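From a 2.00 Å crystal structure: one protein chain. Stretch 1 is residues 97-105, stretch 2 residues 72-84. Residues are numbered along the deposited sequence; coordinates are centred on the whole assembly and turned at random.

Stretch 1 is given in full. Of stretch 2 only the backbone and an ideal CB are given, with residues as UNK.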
# COMPACT_ATOMS: atom_id res chain seq x y z
N ASP B 97 -1.68 -41.85 11.30
CA ASP B 97 -2.32 -41.32 12.51
C ASP B 97 -1.46 -40.32 13.30
O ASP B 97 -1.80 -39.99 14.43
CB ASP B 97 -2.70 -42.48 13.43
CG ASP B 97 -3.79 -43.36 12.84
OD1 ASP B 97 -4.42 -42.92 11.85
OD2 ASP B 97 -4.01 -44.48 13.36
N THR B 98 -0.36 -39.87 12.72
CA THR B 98 0.52 -38.94 13.42
C THR B 98 -0.19 -37.62 13.64
O THR B 98 -0.78 -37.04 12.72
CB THR B 98 1.82 -38.68 12.64
OG1 THR B 98 2.59 -39.89 12.60
CG2 THR B 98 2.64 -37.58 13.30
N GLU B 99 -0.15 -37.15 14.89
CA GLU B 99 -0.75 -35.87 15.24
C GLU B 99 0.33 -34.81 15.27
O GLU B 99 1.50 -35.12 15.57
CB GLU B 99 -1.49 -35.98 16.58
CG GLU B 99 -2.62 -36.98 16.52
CD GLU B 99 -3.50 -36.97 17.75
OE1 GLU B 99 -3.00 -36.96 18.88
OE2 GLU B 99 -4.73 -37.00 17.56
N VAL B 100 -0.06 -33.58 14.97
CA VAL B 100 0.87 -32.45 14.98
C VAL B 100 0.32 -31.37 15.91
O VAL B 100 -0.80 -30.90 15.73
CB VAL B 100 1.05 -31.83 13.58
CG1 VAL B 100 2.00 -30.64 13.64
CG2 VAL B 100 1.57 -32.86 12.59
N LEU B 101 1.13 -30.97 16.88
CA LEU B 101 0.79 -29.88 17.79
C LEU B 101 1.69 -28.71 17.49
O LEU B 101 2.91 -28.81 17.64
CB LEU B 101 0.95 -30.32 19.25
CG LEU B 101 0.82 -29.21 20.30
CD1 LEU B 101 -0.54 -28.53 20.24
CD2 LEU B 101 1.07 -29.78 21.69
N CYS B 102 1.09 -27.62 17.03
CA CYS B 102 1.83 -26.41 16.75
C CYS B 102 1.82 -25.48 17.95
O CYS B 102 0.76 -25.15 18.48
CB CYS B 102 1.25 -25.69 15.53
SG CYS B 102 2.27 -24.27 15.11
N LEU B 103 3.00 -25.09 18.39
CA LEU B 103 3.14 -24.08 19.44
C LEU B 103 3.74 -22.80 18.86
O LEU B 103 4.21 -21.94 19.60
CB LEU B 103 3.96 -24.63 20.61
CG LEU B 103 3.27 -25.43 21.70
CD1 LEU B 103 1.91 -25.94 21.30
CD2 LEU B 103 4.16 -26.55 22.21
N LEU B 104 3.67 -22.67 17.54
CA LEU B 104 4.02 -21.42 16.85
C LEU B 104 2.81 -20.50 16.95
O LEU B 104 1.71 -20.83 16.51
CB LEU B 104 4.33 -21.63 15.37
CG LEU B 104 5.52 -22.32 14.70
CD1 LEU B 104 5.70 -23.81 14.91
CD2 LEU B 104 5.40 -21.97 13.21
N ASN B 105 3.01 -19.32 17.52
CA ASN B 105 1.94 -18.34 17.65
C ASN B 105 1.84 -17.55 16.35
O ASN B 105 2.42 -16.48 16.22
CB ASN B 105 2.19 -17.43 18.86
CG ASN B 105 2.31 -18.21 20.16
OD1 ASN B 105 1.95 -19.40 20.23
ND2 ASN B 105 2.81 -17.56 21.20
N UNK B 72 4.16 -40.84 16.84
CA UNK B 72 2.74 -40.63 17.10
C UNK B 72 2.42 -39.14 17.16
O UNK B 72 1.30 -38.72 16.86
CB UNK B 72 2.33 -41.31 18.40
N UNK B 73 3.39 -38.34 17.56
CA UNK B 73 3.16 -36.92 17.77
C UNK B 73 4.39 -36.11 17.40
O UNK B 73 5.51 -36.46 17.77
CB UNK B 73 2.77 -36.65 19.22
N UNK B 74 4.15 -35.03 16.66
CA UNK B 74 5.17 -34.03 16.39
C UNK B 74 4.75 -32.74 17.09
O UNK B 74 3.64 -32.23 16.87
CB UNK B 74 5.36 -33.82 14.89
N UNK B 75 5.63 -32.20 17.93
CA UNK B 75 5.43 -30.88 18.53
C UNK B 75 6.38 -29.90 17.84
O UNK B 75 7.59 -30.08 17.86
CB UNK B 75 5.67 -30.91 20.04
N UNK B 76 5.80 -28.87 17.23
CA UNK B 76 6.54 -27.94 16.38
C UNK B 76 6.97 -26.71 17.17
O UNK B 76 6.13 -26.02 17.75
CB UNK B 76 5.69 -27.52 15.18
N UNK B 77 8.28 -26.46 17.16
CA UNK B 77 8.88 -25.24 17.73
C UNK B 77 9.79 -24.61 16.66
O UNK B 77 10.96 -24.36 16.92
CB UNK B 77 9.67 -25.55 19.01
N UNK B 78 9.26 -24.40 15.47
CA UNK B 78 10.03 -23.85 14.36
C UNK B 78 9.38 -22.55 13.90
O UNK B 78 8.17 -22.50 13.71
CB UNK B 78 10.12 -24.85 13.21
N UNK B 79 10.19 -21.51 13.67
CA UNK B 79 9.66 -20.25 13.14
C UNK B 79 8.95 -20.46 11.80
O UNK B 79 9.27 -21.37 11.04
CB UNK B 79 10.79 -19.23 12.98
N UNK B 80 7.98 -19.59 11.53
CA UNK B 80 7.17 -19.65 10.30
C UNK B 80 8.03 -19.85 9.05
O UNK B 80 7.75 -20.73 8.24
CB UNK B 80 6.34 -18.37 10.15
N UNK B 81 9.09 -19.06 8.94
CA UNK B 81 9.93 -19.05 7.73
C UNK B 81 10.73 -20.35 7.54
O UNK B 81 11.21 -20.63 6.44
CB UNK B 81 10.90 -17.87 7.79
N UNK B 82 10.83 -21.16 8.60
CA UNK B 82 11.54 -22.44 8.53
C UNK B 82 10.60 -23.67 8.59
O UNK B 82 11.07 -24.79 8.46
CB UNK B 82 12.55 -22.52 9.67
N UNK B 83 9.30 -23.45 8.75
CA UNK B 83 8.34 -24.54 9.03
C UNK B 83 8.17 -25.52 7.88
O UNK B 83 8.17 -26.73 8.08
CB UNK B 83 6.97 -23.95 9.38
N UNK B 84 7.99 -25.00 6.66
CA UNK B 84 7.73 -25.89 5.54
C UNK B 84 8.94 -26.75 5.25
O UNK B 84 8.81 -27.94 4.98
CB UNK B 84 7.34 -25.09 4.30

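Residues 73-76 run parallel to strand 98-102, their axes 17° apart, so along this strand the backbone is committed to the ladder and side chains alternate between two faces.

Position 72 points its CB away from stretch 1, and nothing of that stretch lies within 5.5 Å of the ideal CB. Its carbonyl accepts the first rung, from Glu99 N to O of 72 at 2.9 Å. Many side chains would suit, polar ones included; the residue is Asp72, whose carboxylate finds its partners elsewhere in the structure.

At position 73 the CB goes to the face shared by Glu99 and Leu101, with phi/psi of -146/134. The aliphatic part of Glu99 and the CB of Leu101 offer a shallow apolar surface, which a branched or long aliphatic chain could cover. Leu73 does so: its CD1 lies 4.1 Å from Glu99 CB and 4.2 Å from Leu101 CB.

Position 74 turns to the other face, where the ideal CB is 4.5 Å from Val100 CG2 and 4.9 Å from Thr98 CG2. Two methyl groups and extended backbone angles favour valine, isoleucine or another aliphatic residue. Both polar backbone groups of the residue face stretch 1: N of 74 donates to Glu99 O at 2.9 Å, and Leu101 N donates to O of 74 at 2.8 Å. The residue is Ile74, whose CG1 approaches Thr98 CG2 to 4.0 Å.

Position 75 returns to the Leu101 face, and its ideal CB is 5.1 Å from Leu103 CD2. An aliphatic chain with some reach is expected, beta-branched or not. Ile75 places CG2 3.5 Å from Leu103 CD2 and 4.3 Å from Leu101 CD2, joining the two leucines.

At position 76, on the Val100 and Cys102 face, the ideal CB is only 3.7 Å from Leu104 CD1. Apolar surface on several sides calls for leucine, isoleucine or methionine. N of 76 donates to Leu101 O at 2.9 Å, while Leu103 N makes a weak bond to O of 76 at 3.3 Å, ending the ladder. Leu76 sends CD1 to within 3.5 Å of Val100 CG1 and 4.3 Å of Cys102 CB, while its CB packs on Leu104 CD1.

The CB of position 77 points away, so a small or polar residue could be accommodated; a long chain could instead bend back to Leu103. Phe77 does this, its CZ 3.4 Å from Leu103 CD2, with the methyl approaching the ring obliquely.

Position 78 is sideways, its ideal CB 4.9 Å from Leu104 CD1; a small or medium residue would fit, and Thr78 makes little side-chain contact. Position 79 points away and tolerates almost anything; it is Lys79. At 80 the ideal CB is 4.8 Å from Leu104 CD2, suiting a small apolar residue, here Ala80.

Positions 81, 82 and 84 are out of reach and unconstrained by stretch 1: Met81, Gln82 and Glu84. Between them, 83 faces Leu104 and favours an aliphatic chain; Leu83 CD2 meets Leu104 CD2 at 4.2 Å.

Stretch 2, residues 72-84: DLIILFTKAMQLE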
# COMPACT_ATOMS: atom_id res chain seq x y z
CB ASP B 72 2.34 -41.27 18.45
CG ASP B 72 2.69 -42.75 18.53
OD1 ASP B 72 2.29 -43.51 17.62
OD2 ASP B 72 3.35 -43.15 19.51
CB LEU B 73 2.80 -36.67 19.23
CG LEU B 73 2.67 -35.21 19.71
CD1 LEU B 73 1.46 -34.52 19.10
CD2 LEU B 73 2.58 -35.19 21.22
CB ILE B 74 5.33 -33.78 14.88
CG1 ILE B 74 5.68 -35.07 14.15
CG2 ILE B 74 6.37 -32.71 14.60
CD1 ILE B 74 5.63 -34.95 12.64
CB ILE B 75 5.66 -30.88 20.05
CG1 ILE B 75 4.94 -32.06 20.70
CG2 ILE B 75 5.19 -29.56 20.66
CD1 ILE B 75 5.12 -32.15 22.20
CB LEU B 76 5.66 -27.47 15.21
CG LEU B 76 5.23 -28.52 14.17
CD1 LEU B 76 4.13 -27.94 13.30
CD2 LEU B 76 6.40 -28.95 13.32
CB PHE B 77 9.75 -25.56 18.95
CG PHE B 77 8.98 -26.12 20.11
CD1 PHE B 77 8.33 -25.27 20.99
CD2 PHE B 77 8.88 -27.49 20.31
CE1 PHE B 77 7.60 -25.77 22.05
CE2 PHE B 77 8.15 -28.00 21.38
CZ PHE B 77 7.51 -27.13 22.24
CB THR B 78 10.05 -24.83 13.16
OG1 THR B 78 10.74 -26.03 13.52
CG2 THR B 78 10.74 -24.22 11.97
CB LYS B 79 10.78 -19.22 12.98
CG LYS B 79 11.33 -18.73 14.30
CD LYS B 79 12.65 -17.96 14.13
CE LYS B 79 12.69 -16.74 15.03
NZ LYS B 79 13.84 -15.84 14.76
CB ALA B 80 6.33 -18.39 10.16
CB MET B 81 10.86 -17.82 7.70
CG MET B 81 10.12 -16.49 7.47
SD MET B 81 11.09 -14.96 7.48
CE MET B 81 12.05 -15.15 5.98
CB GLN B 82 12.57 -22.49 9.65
CG GLN B 82 13.64 -21.41 9.56
CD GLN B 82 14.43 -21.25 10.85
OE1 GLN B 82 13.87 -21.29 11.95
NE2 GLN B 82 15.75 -21.07 10.72
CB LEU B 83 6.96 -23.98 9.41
CG LEU B 83 5.84 -25.02 9.62
CD1 LEU B 83 6.16 -25.96 10.78
CD2 LEU B 83 4.49 -24.34 9.85
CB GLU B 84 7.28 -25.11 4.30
CG GLU B 84 7.00 -26.01 3.11
CD GLU B 84 5.99 -25.41 2.16
OE1 GLU B 84 5.18 -26.18 1.60
OE2 GLU B 84 6.01 -24.18 1.99
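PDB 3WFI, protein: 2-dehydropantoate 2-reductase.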